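Side-chain contacts in VC0179-like protein (Escherichia coli, PDB 4XJ6), which is a bacterial dinucleotide cyclase, a homolog of cyclic GMP-AMP synthase, that probably joins ATP and GTP into cyclic GMP-AMP at a magnesium-dependent nucleotidyltransferase site: residues 74-79 / 164-169; 79-84 / 152-157; 97-102 / 144-149; 262-267 / 273-278. All blocks are in the same frame, centred on the assembly; numbering follows the deposited sequence.

Interaction 1 (74-79 / 164-169); sequences VRYLSP and EAENDG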
loop_
_atom_site.group_PDB
_atom_site.type_symbol
_atom_site.label_atom_id
_atom_site.label_comp_id
_atom_site.label_asym_id
_atom_site.label_seq_id
_atom_site.Cartn_x
_atom_site.Cartn_y
_atom_site.Cartn_z
ATOM N N VAL A 74 -2.527 -3.289 25.960
ATOM C CA VAL A 74 -1.234 -3.970 25.963
ATOM C C VAL A 74 -1.391 -5.411 26.459
ATOM O O VAL A 74 -0.528 -6.256 26.229
ATOM C CB VAL A 74 -0.207 -3.194 26.832
ATOM C CG1 VAL A 74 1.171 -3.852 26.820
ATOM C CG2 VAL A 74 -0.094 -1.761 26.347
ATOM N N ARG A 75 -2.510 -5.675 27.130
ATOM C CA ARG A 75 -2.920 -7.028 27.510
ATOM C C ARG A 75 -2.721 -8.062 26.401
ATOM O O ARG A 75 -2.361 -9.207 26.668
ATOM C CB ARG A 75 -4.399 -7.036 27.920
ATOM C CG ARG A 75 -4.675 -6.652 29.361
ATOM C CD ARG A 75 -6.174 -6.615 29.653
ATOM N NE ARG A 75 -6.843 -5.513 28.964
ATOM C CZ ARG A 75 -7.792 -5.667 28.046
ATOM N NH1 ARG A 75 -8.197 -6.882 27.706
ATOM N NH2 ARG A 75 -8.340 -4.603 27.474
ATOM N N TYR A 76 -2.960 -7.644 25.160
ATOM C CA TYR A 76 -3.063 -8.569 24.034
ATOM C C TYR A 76 -1.725 -8.877 23.360
ATOM O O TYR A 76 -1.659 -9.716 22.458
ATOM C CB TYR A 76 -4.057 -8.015 23.008
ATOM C CG TYR A 76 -5.449 -7.844 23.578
ATOM C CD1 TYR A 76 -6.216 -8.951 23.918
ATOM C CD2 TYR A 76 -5.989 -6.582 23.789
ATOM C CE1 TYR A 76 -7.486 -8.809 24.445
ATOM C CE2 TYR A 76 -7.260 -6.428 24.318
ATOM C CZ TYR A 76 -8.002 -7.543 24.642
ATOM O OH TYR A 76 -9.264 -7.389 25.167
ATOM N N LEU A 77 -0.665 -8.202 23.791
ATOM C CA LEU A 77 0.679 -8.573 23.365
ATOM C C LEU A 77 1.098 -9.845 24.097
ATOM O O LEU A 77 0.515 -10.193 25.123
ATOM C CB LEU A 77 1.678 -7.447 23.642
ATOM C CG LEU A 77 1.496 -6.083 22.973
ATOM C CD1 LEU A 77 2.531 -5.106 23.508
ATOM C CD2 LEU A 77 1.609 -6.199 21.466
ATOM N N SER A 78 2.103 -10.538 23.572
ATOM C CA SER A 78 2.671 -11.691 24.264
ATOM C C SER A 78 3.371 -11.203 25.536
ATOM O O SER A 78 3.665 -10.014 25.650
ATOM C CB SER A 78 3.641 -12.445 23.351
ATOM O OG SER A 78 4.734 -11.628 22.981
ATOM N N PRO A 79 3.621 -12.106 26.505
ATOM C CA PRO A 79 4.278 -11.706 27.759
ATOM C C PRO A 79 5.600 -10.951 27.583
ATOM O O PRO A 79 5.818 -9.953 28.273
ATOM C CB PRO A 79 4.520 -13.044 28.459
ATOM C CG PRO A 79 3.397 -13.907 27.991
ATOM C CD PRO A 79 3.162 -13.509 26.554
ATOM N N GLU A 164 -7.605 -7.882 16.623
ATOM C CA GLU A 164 -7.597 -9.303 16.300
ATOM C C GLU A 164 -8.286 -10.125 17.383
ATOM O O GLU A 164 -9.148 -10.955 17.100
ATOM C CB GLU A 164 -6.160 -9.792 16.112
ATOM C CG GLU A 164 -6.026 -11.302 16.023
ATOM C CD GLU A 164 -4.589 -11.756 15.871
ATOM O OE1 GLU A 164 -3.810 -11.627 16.839
ATOM O OE2 GLU A 164 -4.238 -12.240 14.777
ATOM N N ALA A 165 -7.898 -9.877 18.628
ATOM C CA ALA A 165 -8.392 -10.647 19.763
ATOM C C ALA A 165 -9.876 -10.409 20.026
ATOM O O ALA A 165 -10.592 -11.316 20.451
ATOM C CB ALA A 165 -7.587 -10.317 21.005
ATOM N N GLU A 166 -10.333 -9.186 19.775
ATOM C CA GLU A 166 -11.705 -8.810 20.091
ATOM C C GLU A 166 -12.680 -9.054 18.938
ATOM O O GLU A 166 -13.893 -8.983 19.127
ATOM C CB GLU A 166 -11.757 -7.341 20.513
ATOM C CG GLU A 166 -11.140 -7.067 21.874
ATOM C CD GLU A 166 -11.126 -5.592 22.219
ATOM O OE1 GLU A 166 -11.503 -4.778 21.351
ATOM O OE2 GLU A 166 -10.737 -5.248 23.354
ATOM N N ASN A 167 -12.158 -9.343 17.751
ATOM C CA ASN A 167 -13.015 -9.526 16.583
ATOM C C ASN A 167 -12.684 -10.794 15.802
ATOM O O ASN A 167 -11.517 -11.088 15.542
ATOM C CB ASN A 167 -12.917 -8.311 15.655
ATOM C CG ASN A 167 -13.299 -7.015 16.345
ATOM O OD1 ASN A 167 -14.478 -6.686 16.463
ATOM N ND2 ASN A 167 -12.298 -6.269 16.800
ATOM N N ASP A 168 -13.720 -11.543 15.437
ATOM C CA ASP A 168 -13.563 -12.715 14.581
ATOM C C ASP A 168 -13.409 -12.270 13.131
ATOM O O ASP A 168 -14.114 -11.369 12.678
ATOM C CB ASP A 168 -14.760 -13.662 14.721
ATOM C CG ASP A 168 -14.930 -14.188 16.134
ATOM O OD1 ASP A 168 -14.345 -15.245 16.450
ATOM O OD2 ASP A 168 -15.656 -13.548 16.925
ATOM N N GLY A 169 -12.489 -12.899 12.407
ATOM C CA GLY A 169 -12.231 -12.538 11.024
ATOM C C GLY A 169 -11.137 -11.495 10.909
ATOM O O GLY A 169 -10.648 -11.204 9.816
#
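The ring of Y76 meets two neighbouring residues at the C-terminal end of helix 149-166, A165 and E166. The methyl of A165 approaches the ring obliquely, near its CD1-CE1 bond. Its CB lies 3.5 Å from CD1 of Y76 and almost as near to CE1. This is the apolar half of the contact. E166 runs across the hydroxyl end at about a right angle to Y76. Its carboxylate plane stands 87° from the plane of the ring. OE2 of E166 lies 3.2 Å from OH of Y76. Its other oxygen, OE1, makes a salt bridge to R40, which holds the carboxylate against helix 24-57. The chain of E166 is extended beyond CG, and this carries the acid out to the phenol.

Y76 turns CG beside its own backbone N (chi1 -61°), and the ring reaches across to the helix end. NH1 of R75 donates a weak hydrogen bond to OH of Y76 (2.8 Å). NH2 of R75 stays 4.8 Å from OE2 of E166; the two are not in contact, though the opposite charges probably attract weakly. The patch lies at the surface. Here the short 3-10 turn before helix 79-90 packs on the last turn of helix 149-166 in the nucleotidyltransferase domain.

Interaction 2 (79-84 / 152-157); sequences PEERAD and LLLLVD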
loop_
_atom_site.group_PDB
_atom_site.type_symbol
_atom_site.label_atom_id
_atom_site.label_comp_id
_atom_site.label_asym_id
_atom_site.label_seq_id
_atom_site.Cartn_x
_atom_site.Cartn_y
_atom_site.Cartn_z
ATOM N N PRO A 79 3.621 -12.106 26.505
ATOM C CA PRO A 79 4.278 -11.706 27.759
ATOM C C PRO A 79 5.600 -10.951 27.583
ATOM O O PRO A 79 5.818 -9.953 28.273
ATOM C CB PRO A 79 4.520 -13.044 28.459
ATOM C CG PRO A 79 3.397 -13.907 27.991
ATOM C CD PRO A 79 3.162 -13.509 26.554
ATOM N N GLU A 80 6.467 -11.417 26.689
ATOM C CA GLU A 80 7.742 -10.744 26.464
ATOM C C GLU A 80 7.520 -9.335 25.930
ATOM O O GLU A 80 8.225 -8.400 26.309
ATOM C CB GLU A 80 8.611 -11.548 25.496
ATOM C CG GLU A 80 10.089 -11.174 25.518
ATOM C CD GLU A 80 10.384 -9.864 24.813
ATOM O OE1 GLU A 80 9.868 -9.659 23.693
ATOM O OE2 GLU A 80 11.121 -9.035 25.387
ATOM N N GLU A 81 6.534 -9.193 25.051
ATOM C CA GLU A 81 6.216 -7.904 24.447
ATOM C C GLU A 81 5.637 -6.932 25.470
ATOM O O GLU A 81 5.872 -5.728 25.388
ATOM C CB GLU A 81 5.244 -8.088 23.277
ATOM C CG GLU A 81 5.870 -8.780 22.075
ATOM C CD GLU A 81 4.870 -9.071 20.973
ATOM O OE1 GLU A 81 3.676 -9.261 21.287
ATOM O OE2 GLU A 81 5.278 -9.110 19.791
ATOM N N ARG A 82 4.882 -7.458 26.430
ATOM C CA ARG A 82 4.337 -6.632 27.502
ATOM C C ARG A 82 5.449 -6.173 28.435
ATOM O O ARG A 82 5.470 -5.023 28.879
ATOM C CB ARG A 82 3.273 -7.393 28.290
ATOM C CG ARG A 82 2.085 -7.820 27.459
ATOM C CD ARG A 82 0.905 -8.213 28.340
ATOM N NE ARG A 82 1.209 -9.350 29.205
ATOM C CZ ARG A 82 0.979 -10.617 28.879
ATOM N NH1 ARG A 82 0.454 -10.911 27.698
ATOM N NH2 ARG A 82 1.277 -11.590 29.729
ATOM N N ALA A 83 6.373 -7.083 28.725
ATOM C CA ALA A 83 7.535 -6.771 29.547
ATOM C C ALA A 83 8.443 -5.773 28.835
ATOM O O ALA A 83 8.988 -4.862 29.457
ATOM C CB ALA A 83 8.305 -8.038 29.887
ATOM N N ASP A 84 8.593 -5.950 27.526
ATOM C CA ASP A 84 9.457 -5.092 26.726
ATOM C C ASP A 84 8.920 -3.665 26.676
ATOM O O ASP A 84 9.662 -2.706 26.896
ATOM C CB ASP A 84 9.602 -5.651 25.311
ATOM C CG ASP A 84 10.734 -5.000 24.543
ATOM O OD1 ASP A 84 11.578 -4.324 25.173
ATOM O OD2 ASP A 84 10.789 -5.177 23.308
ATOM N N LEU A 152 7.216 2.471 19.474
ATOM C CA LEU A 152 6.159 2.873 18.552
ATOM C C LEU A 152 5.594 1.684 17.788
ATOM O O LEU A 152 4.395 1.613 17.524
ATOM C CB LEU A 152 6.689 3.920 17.571
ATOM C CG LEU A 152 7.314 5.166 18.200
ATOM C CD1 LEU A 152 8.001 6.010 17.141
ATOM C CD2 LEU A 152 6.243 5.960 18.915
ATOM N N LEU A 153 6.472 0.753 17.432
ATOM C CA LEU A 153 6.066 -0.447 16.711
ATOM C C LEU A 153 5.218 -1.362 17.587
ATOM O O LEU A 153 4.263 -1.976 17.114
ATOM C CB LEU A 153 7.291 -1.205 16.192
ATOM C CG LEU A 153 7.993 -0.589 14.982
ATOM C CD1 LEU A 153 9.281 -1.341 14.671
ATOM C CD2 LEU A 153 7.060 -0.569 13.775
ATOM N N LEU A 154 5.568 -1.444 18.866
ATOM C CA LEU A 154 4.809 -2.253 19.816
ATOM C C LEU A 154 3.438 -1.651 20.105
ATOM O O LEU A 154 2.501 -2.365 20.459
ATOM C CB LEU A 154 5.588 -2.424 21.121
ATOM C CG LEU A 154 6.703 -3.469 21.104
ATOM C CD1 LEU A 154 7.384 -3.548 22.463
ATOM C CD2 LEU A 154 6.157 -4.830 20.685
ATOM N N LEU A 155 3.328 -0.335 19.956
ATOM C CA LEU A 155 2.052 0.346 20.142
ATOM C C LEU A 155 1.125 0.103 18.957
ATOM O O LEU A 155 -0.092 0.014 19.115
ATOM C CB LEU A 155 2.261 1.845 20.346
ATOM C CG LEU A 155 2.994 2.246 21.626
ATOM C CD1 LEU A 155 2.982 3.755 21.789
ATOM C CD2 LEU A 155 2.380 1.567 22.841
ATOM N N VAL A 156 1.710 0.000 17.769
ATOM C CA VAL A 156 0.953 -0.347 16.577
ATOM C C VAL A 156 0.484 -1.791 16.680
ATOM O O VAL A 156 -0.677 -2.101 16.401
ATOM C CB VAL A 156 1.785 -0.154 15.296
ATOM C CG1 VAL A 156 1.077 -0.771 14.106
ATOM C CG2 VAL A 156 2.056 1.323 15.057
ATOM N N ASP A 157 1.398 -2.667 17.090
ATOM C CA ASP A 157 1.082 -4.077 17.280
ATOM C C ASP A 157 -0.024 -4.245 18.313
ATOM O O ASP A 157 -0.938 -5.045 18.129
ATOM C CB ASP A 157 2.324 -4.857 17.709
ATOM C CG ASP A 157 3.321 -5.033 16.583
ATOM O OD1 ASP A 157 3.001 -4.647 15.442
ATOM O OD2 ASP A 157 4.418 -5.572 16.841
#
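Helices 79-90 and 149-166 come side by side here, and E81 and L154 are the nearest pair, with their CA atoms 7.4 Å apart. L154 carries the contact. Its two methyls divide the work. CD1 rests against the backbone of the first helix, 3.9 Å from O of E81, and lies at the same distance from OD2 of D84. CD2 turns to the aliphatic part of E81, where it meets CG at 4.2 Å.

The L154 side chain crosses E81 obliquely and D84 at about a right angle. D84 has CG anti to its backbone N (chi1 -166°), which swings the carboxylate over toward the leucine. L154 thus meets the aliphatic CG and backbone O of E81 and the carboxylate of D84; no hydrogen bond joins the segments.

This is helix-on-helix packing beside the nucleotidyltransferase core. Helix 149-166 has L152, L153 and V156 against strand 188-198 of the central sheet, while L154 reaches outward to helix 79-90. Further along that helix, L85 and L88 also touch L154 and continue the apolar seam.

The polar end of E81 is used elsewhere. OE1 accepts a hydrogen bond from N of S78, the N-cap residue of helix 79-90. This is the bond that the N3 residue makes in a capping box. K161 adds a long, weak ion pair to the same oxygen. OE2 of E81 stands 4.7 Å from OD2 of D157, two like charges. OD1 of D157 is paired with R246 in a salt bridge, which may ease any repulsion.

Interaction 3 (97-102 / 144-149); sequences RDDFIK and EPSIGH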
loop_
_atom_site.group_PDB
_atom_site.type_symbol
_atom_site.label_atom_id
_atom_site.label_comp_id
_atom_site.label_asym_id
_atom_site.label_seq_id
_atom_site.Cartn_x
_atom_site.Cartn_y
_atom_site.Cartn_z
ATOM N N ARG A 97 10.396 11.350 26.433
ATOM C CA ARG A 97 9.177 11.218 27.220
ATOM C C ARG A 97 8.306 12.463 27.078
ATOM O O ARG A 97 7.086 12.360 26.953
ATOM C CB ARG A 97 9.504 10.966 28.693
ATOM C CG ARG A 97 8.317 10.471 29.506
ATOM C CD ARG A 97 8.653 10.343 30.981
ATOM N NE ARG A 97 9.690 9.347 31.227
ATOM C CZ ARG A 97 9.452 8.044 31.350
ATOM N NH1 ARG A 97 8.213 7.579 31.243
ATOM N NH2 ARG A 97 10.454 7.204 31.574
ATOM N N ASP A 98 8.943 13.631 27.091
ATOM C CA ASP A 98 8.241 14.900 26.925
ATOM C C ASP A 98 7.489 14.943 25.600
ATOM O O ASP A 98 6.333 15.359 25.544
ATOM C CB ASP A 98 9.220 16.074 27.009
ATOM C CG ASP A 98 9.735 16.304 28.414
ATOM O OD1 ASP A 98 9.059 15.876 29.372
ATOM O OD2 ASP A 98 10.815 16.916 28.562
ATOM N N ASP A 99 8.156 14.506 24.536
ATOM C CA ASP A 99 7.545 14.453 23.215
ATOM C C ASP A 99 6.367 13.485 23.192
ATOM O O ASP A 99 5.294 13.809 22.679
ATOM C CB ASP A 99 8.574 14.041 22.163
ATOM C CG ASP A 99 9.587 15.131 21.876
ATOM O OD1 ASP A 99 9.262 16.318 22.079
ATOM O OD2 ASP A 99 10.709 14.799 21.438
ATOM N N PHE A 100 6.585 12.298 23.752
ATOM C CA PHE A 100 5.583 11.242 23.753
ATOM C C PHE A 100 4.309 11.690 24.458
ATOM O O PHE A 100 3.209 11.456 23.971
ATOM C CB PHE A 100 6.147 9.981 24.412
ATOM C CG PHE A 100 5.229 8.793 24.336
ATOM C CD1 PHE A 100 4.896 8.238 23.112
ATOM C CD2 PHE A 100 4.712 8.225 25.487
ATOM C CE1 PHE A 100 4.056 7.145 23.037
ATOM C CE2 PHE A 100 3.874 7.131 25.420
ATOM C CZ PHE A 100 3.544 6.590 24.194
ATOM N N ILE A 101 4.474 12.356 25.594
ATOM C CA ILE A 101 3.353 12.820 26.404
ATOM C C ILE A 101 2.627 14.002 25.757
ATOM O O ILE A 101 1.405 14.130 25.860
ATOM C CB ILE A 101 3.836 13.219 27.821
ATOM C CG1 ILE A 101 4.373 11.994 28.558
ATOM C CG2 ILE A 101 2.724 13.879 28.625
ATOM C CD1 ILE A 101 5.057 12.333 29.859
ATOM N N LYS A 102 3.382 14.852 25.068
ATOM C CA LYS A 102 2.839 16.098 24.531
ATOM C C LYS A 102 2.002 15.925 23.262
ATOM O O LYS A 102 0.975 16.584 23.099
ATOM C CB LYS A 102 3.980 17.086 24.261
ATOM C CG LYS A 102 3.532 18.411 23.661
ATOM C CD LYS A 102 4.690 19.389 23.531
ATOM C CE LYS A 102 4.260 20.647 22.795
ATOM N NZ LYS A 102 3.123 21.329 23.473
ATOM N N GLU A 144 18.651 10.385 13.944
ATOM C CA GLU A 144 17.483 9.533 14.159
ATOM C C GLU A 144 16.386 10.246 14.951
ATOM O O GLU A 144 16.631 11.291 15.552
ATOM C CB GLU A 144 17.898 8.255 14.893
ATOM C CG GLU A 144 18.498 8.507 16.261
ATOM C CD GLU A 144 18.977 7.234 16.920
ATOM O OE1 GLU A 144 18.896 6.167 16.277
ATOM O OE2 GLU A 144 19.435 7.297 18.080
ATOM N N PRO A 145 15.163 9.688 14.941
ATOM C CA PRO A 145 14.101 10.170 15.832
ATOM C C PRO A 145 14.474 9.981 17.302
ATOM O O PRO A 145 15.318 9.138 17.608
ATOM C CB PRO A 145 12.902 9.297 15.450
ATOM C CG PRO A 145 13.165 8.903 14.043
ATOM C CD PRO A 145 14.648 8.735 13.941
ATOM N N SER A 146 13.865 10.757 18.193
ATOM C CA SER A 146 14.203 10.687 19.612
ATOM C C SER A 146 13.569 9.470 20.282
ATOM O O SER A 146 14.214 8.777 21.068
ATOM C CB SER A 146 13.769 11.966 20.331
ATOM O OG SER A 146 12.358 12.110 20.320
ATOM N N ILE A 147 12.304 9.218 19.966
ATOM C CA ILE A 147 11.580 8.085 20.530
ATOM C C ILE A 147 11.971 6.779 19.831
ATOM O O ILE A 147 12.032 6.715 18.602
ATOM C CB ILE A 147 10.052 8.297 20.431
ATOM C CG1 ILE A 147 9.643 9.545 21.217
ATOM C CG2 ILE A 147 9.302 7.071 20.930
ATOM C CD1 ILE A 147 8.168 9.878 21.133
ATOM N N GLY A 148 12.247 5.750 20.627
ATOM C CA GLY A 148 12.667 4.460 20.105
ATOM C C GLY A 148 11.671 3.844 19.141
ATOM O O GLY A 148 10.458 3.984 19.314
ATOM N N HIS A 149 12.185 3.158 18.123
ATOM C CA HIS A 149 11.337 2.588 17.084
ATOM C C HIS A 149 10.543 1.390 17.596
ATOM O O HIS A 149 9.403 1.178 17.189
ATOM C CB HIS A 149 12.177 2.179 15.869
ATOM C CG HIS A 149 12.957 0.915 16.067
ATOM N ND1 HIS A 149 12.734 -0.222 15.319
ATOM C CD2 HIS A 149 13.952 0.605 16.932
ATOM C CE1 HIS A 149 13.561 -1.174 15.710
ATOM N NE2 HIS A 149 14.310 -0.699 16.690
#
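The connection leading from strand 128-138 into helix 149-166 lies here against helix 94-102, with I147 and S146 facing D99 and F100. I147 supplies the apolar part. Its CD1 methyl sits 3.9 Å from CB of F100 and also lies near N of that residue. CB of D99 is 4.3 Å from the same CD1 of I147. The methyl approaches the phenylalanine ring obliquely, and the side chains of I147 and F100 cross at about a right angle. CG1 of I147 is beside the backbone N (chi1 -61°), with CD1 extended beyond it toward the helix.

This buried patch joins the nucleotidyltransferase sheet to the helical layer. F100 reaches M136 on strand 128-138, L151 and L155 on helix 149-166, and A52 on helix 24-57. I147 touches M138 and L152, so both residues belong to one apolar cluster.

Beside it is a polar pair. OD2 of D99 lies 3.3 Å from OG of S146, but the firmer partners of both atoms belong to T139. D99 OD2 accepts a hydrogen bond from N of T139, and the hydroxyl of S146 bonds to O of the same residue. The backbone N and O of T139 thus bind D99 OD2 and S146 OG.

Interaction 4 (262-267 / 273-278); sequences DWFNES and GHLRSV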
loop_
_atom_site.group_PDB
_atom_site.type_symbol
_atom_site.label_atom_id
_atom_site.label_comp_id
_atom_site.label_asym_id
_atom_site.label_seq_id
_atom_site.Cartn_x
_atom_site.Cartn_y
_atom_site.Cartn_z
ATOM N N ASP A 262 2.882 12.785 -4.616
ATOM C CA ASP A 262 3.098 13.994 -5.403
ATOM C C ASP A 262 3.565 13.666 -6.813
ATOM O O ASP A 262 3.126 14.286 -7.775
ATOM C CB ASP A 262 4.119 14.911 -4.728
ATOM C CG ASP A 262 3.583 15.557 -3.470
ATOM O OD1 ASP A 262 2.350 15.550 -3.279
ATOM O OD2 ASP A 262 4.399 16.077 -2.679
ATOM N N TRP A 263 4.457 12.688 -6.926
ATOM C CA TRP A 263 4.994 12.293 -8.221
ATOM C C TRP A 263 3.922 11.717 -9.137
ATOM O O TRP A 263 3.887 12.021 -10.330
ATOM C CB TRP A 263 6.117 11.273 -8.044
ATOM C CG TRP A 263 6.358 10.442 -9.262
ATOM C CD1 TRP A 263 7.116 10.775 -10.344
ATOM C CD2 TRP A 263 5.840 9.132 -9.521
ATOM N NE1 TRP A 263 7.105 9.753 -11.260
ATOM C CE2 TRP A 263 6.327 8.732 -10.779
ATOM C CE3 TRP A 263 5.013 8.257 -8.809
ATOM C CZ2 TRP A 263 6.017 7.498 -11.341
ATOM C CZ3 TRP A 263 4.705 7.031 -9.370
ATOM C CH2 TRP A 263 5.206 6.663 -10.625
ATOM N N PHE A 264 3.051 10.882 -8.577
ATOM C CA PHE A 264 2.014 10.231 -9.369
ATOM C C PHE A 264 0.928 11.216 -9.781
ATOM O O PHE A 264 0.455 11.182 -10.917
ATOM C CB PHE A 264 1.393 9.057 -8.607
ATOM C CG PHE A 264 0.374 8.301 -9.406
ATOM C CD1 PHE A 264 0.729 7.706 -10.603
ATOM C CD2 PHE A 264 -0.938 8.190 -8.968
ATOM C CE1 PHE A 264 -0.201 7.012 -11.348
ATOM C CE2 PHE A 264 -1.872 7.495 -9.713
ATOM C CZ PHE A 264 -1.498 6.907 -10.905
ATOM N N ASN A 265 0.533 12.090 -8.860
ATOM C CA ASN A 265 -0.472 13.105 -9.156
ATOM C C ASN A 265 0.019 14.068 -10.230
ATOM O O ASN A 265 -0.739 14.458 -11.115
ATOM C CB ASN A 265 -0.857 13.868 -7.886
ATOM C CG ASN A 265 -1.784 13.069 -6.986
ATOM O OD1 ASN A 265 -2.647 12.334 -7.467
ATOM N ND2 ASN A 265 -1.609 13.206 -5.678
ATOM N N GLU A 266 1.295 14.434 -10.156
ATOM C CA GLU A 266 1.900 15.296 -11.164
ATOM C C GLU A 266 1.964 14.582 -12.511
ATOM O O GLU A 266 1.814 15.204 -13.562
ATOM C CB GLU A 266 3.301 15.731 -10.734
ATOM C CG GLU A 266 3.963 16.724 -11.678
ATOM C CD GLU A 266 3.276 18.075 -11.674
ATOM O OE1 GLU A 266 2.650 18.424 -10.650
ATOM O OE2 GLU A 266 3.359 18.787 -12.697
ATOM N N SER A 267 2.195 13.273 -12.465
ATOM C CA SER A 267 2.256 12.449 -13.668
ATOM C C SER A 267 0.899 12.396 -14.359
ATOM O O SER A 267 0.814 12.458 -15.589
ATOM C CB SER A 267 2.726 11.032 -13.331
ATOM O OG SER A 267 4.081 11.022 -12.919
ATOM N N GLY A 273 -5.536 12.080 -17.663
ATOM C CA GLY A 273 -6.356 11.304 -16.752
ATOM C C GLY A 273 -6.375 9.815 -17.045
ATOM O O GLY A 273 -6.693 9.011 -16.169
ATOM N N HIS A 274 -6.024 9.444 -18.274
ATOM C CA HIS A 274 -6.043 8.043 -18.689
ATOM C C HIS A 274 -4.938 7.234 -18.011
ATOM O O HIS A 274 -4.920 6.006 -18.095
ATOM C CB HIS A 274 -5.910 7.930 -20.211
ATOM C CG HIS A 274 -4.652 8.535 -20.755
ATOM N ND1 HIS A 274 -4.541 9.877 -21.053
ATOM C CD2 HIS A 274 -3.453 7.982 -21.059
ATOM C CE1 HIS A 274 -3.327 10.124 -21.513
ATOM N NE2 HIS A 274 -2.648 8.993 -21.528
ATOM N N LEU A 275 -4.020 7.928 -17.345
ATOM C CA LEU A 275 -2.928 7.276 -16.632
ATOM C C LEU A 275 -3.447 6.410 -15.490
ATOM O O LEU A 275 -2.953 5.305 -15.265
ATOM C CB LEU A 275 -1.944 8.307 -16.086
ATOM C CG LEU A 275 -0.803 7.722 -15.253
ATOM C CD1 LEU A 275 0.039 6.789 -16.106
ATOM C CD2 LEU A 275 0.051 8.821 -14.648
ATOM N N ARG A 276 -4.436 6.918 -14.763
ATOM C CA ARG A 276 -5.043 6.152 -13.682
ATOM C C ARG A 276 -5.746 4.920 -14.233
ATOM O O ARG A 276 -5.692 3.847 -13.633
ATOM C CB ARG A 276 -6.027 7.012 -12.889
ATOM C CG ARG A 276 -5.366 7.899 -11.846
ATOM C CD ARG A 276 -6.393 8.568 -10.948
ATOM N NE ARG A 276 -5.769 9.476 -9.989
ATOM C CZ ARG A 276 -5.576 10.773 -10.207
ATOM N NH1 ARG A 276 -5.961 11.317 -11.353
ATOM N NH2 ARG A 276 -4.999 11.526 -9.282
ATOM N N SER A 277 -6.397 5.083 -15.381
ATOM C CA SER A 277 -7.102 3.982 -16.024
ATOM C C SER A 277 -6.140 2.863 -16.416
ATOM O O SER A 277 -6.355 1.706 -16.065
ATOM C CB SER A 277 -7.867 4.475 -17.259
ATOM O OG SER A 277 -8.842 5.452 -16.923
ATOM N N VAL A 278 -5.074 3.216 -17.131
ATOM C CA VAL A 278 -4.112 2.221 -17.599
ATOM C C VAL A 278 -3.306 1.616 -16.447
ATOM O O VAL A 278 -2.816 0.492 -16.552
ATOM C CB VAL A 278 -3.138 2.816 -18.642
ATOM C CG1 VAL A 278 -3.900 3.323 -19.857
ATOM C CG2 VAL A 278 -2.320 3.931 -18.033
#
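The F264 ring meets L275 and R276 across the contact, both obliquely. CE1 of F264 lies 3.8 Å from CD2 of L275. CZ and CE2 of F264 are each 4.1 Å from CG of R276. The guanidinium of R276 is turned 79° from the ring plane. At its edge, near its own plane, sits OD1 of N265, 3.1 Å from NH2 of R276. The amide of N265 is tilted 43° from the guanidinium. NE of R276 has a firm partner, a hydrogen bond to O of Y115, and the ring of Y115 also makes an edge-to-face contact with F264. A loop thus holds both the arginine and the phenylalanine. The F264 side chain is about 7 Å from a bound 3'-deoxy-GTP.

R276 is extended from CG to NE and passes along the F264 tip to reach N265. F264 has CG anti to its backbone N, and this brings the ring toward the second helix. L275 also packs on S267, where CD2 of L275 lies 3.7 Å from CB of S267. OG of S267 donates to O of W263 (2.8 Å) and has R270 as a further partner. It also lies over one face of the W263 ring, toward the rim.

The two helices follow one another in the chain, with a short turn between them and 116° between their segment directions. F264 and L275 extend the buried patch to helix 297-310 through M301 and V305. Further along the second helix, V278 packs on helix 318-335.

From the N terminus, the segment 74-79 comes first, and interaction 1 closes the widest loop when it meets the end of helix 149-166. Interaction 2 is nested inside that loop. It shares P79 and helix 149-166 with interaction 1, and R82 touches the 74-79 turn. Interaction 3 is nested inside interaction 2, and the two touch where L155 meets F100 and L152 meets I147. These three contacts tie the 74-79 turn and helices 79-90 and 94-102 to helix 149-166 and the loop before it. Interaction 4 follows in series, about 39 Å between centres from interactions 1 and 2. It closes a short turn between helices 257-271 and 274-289.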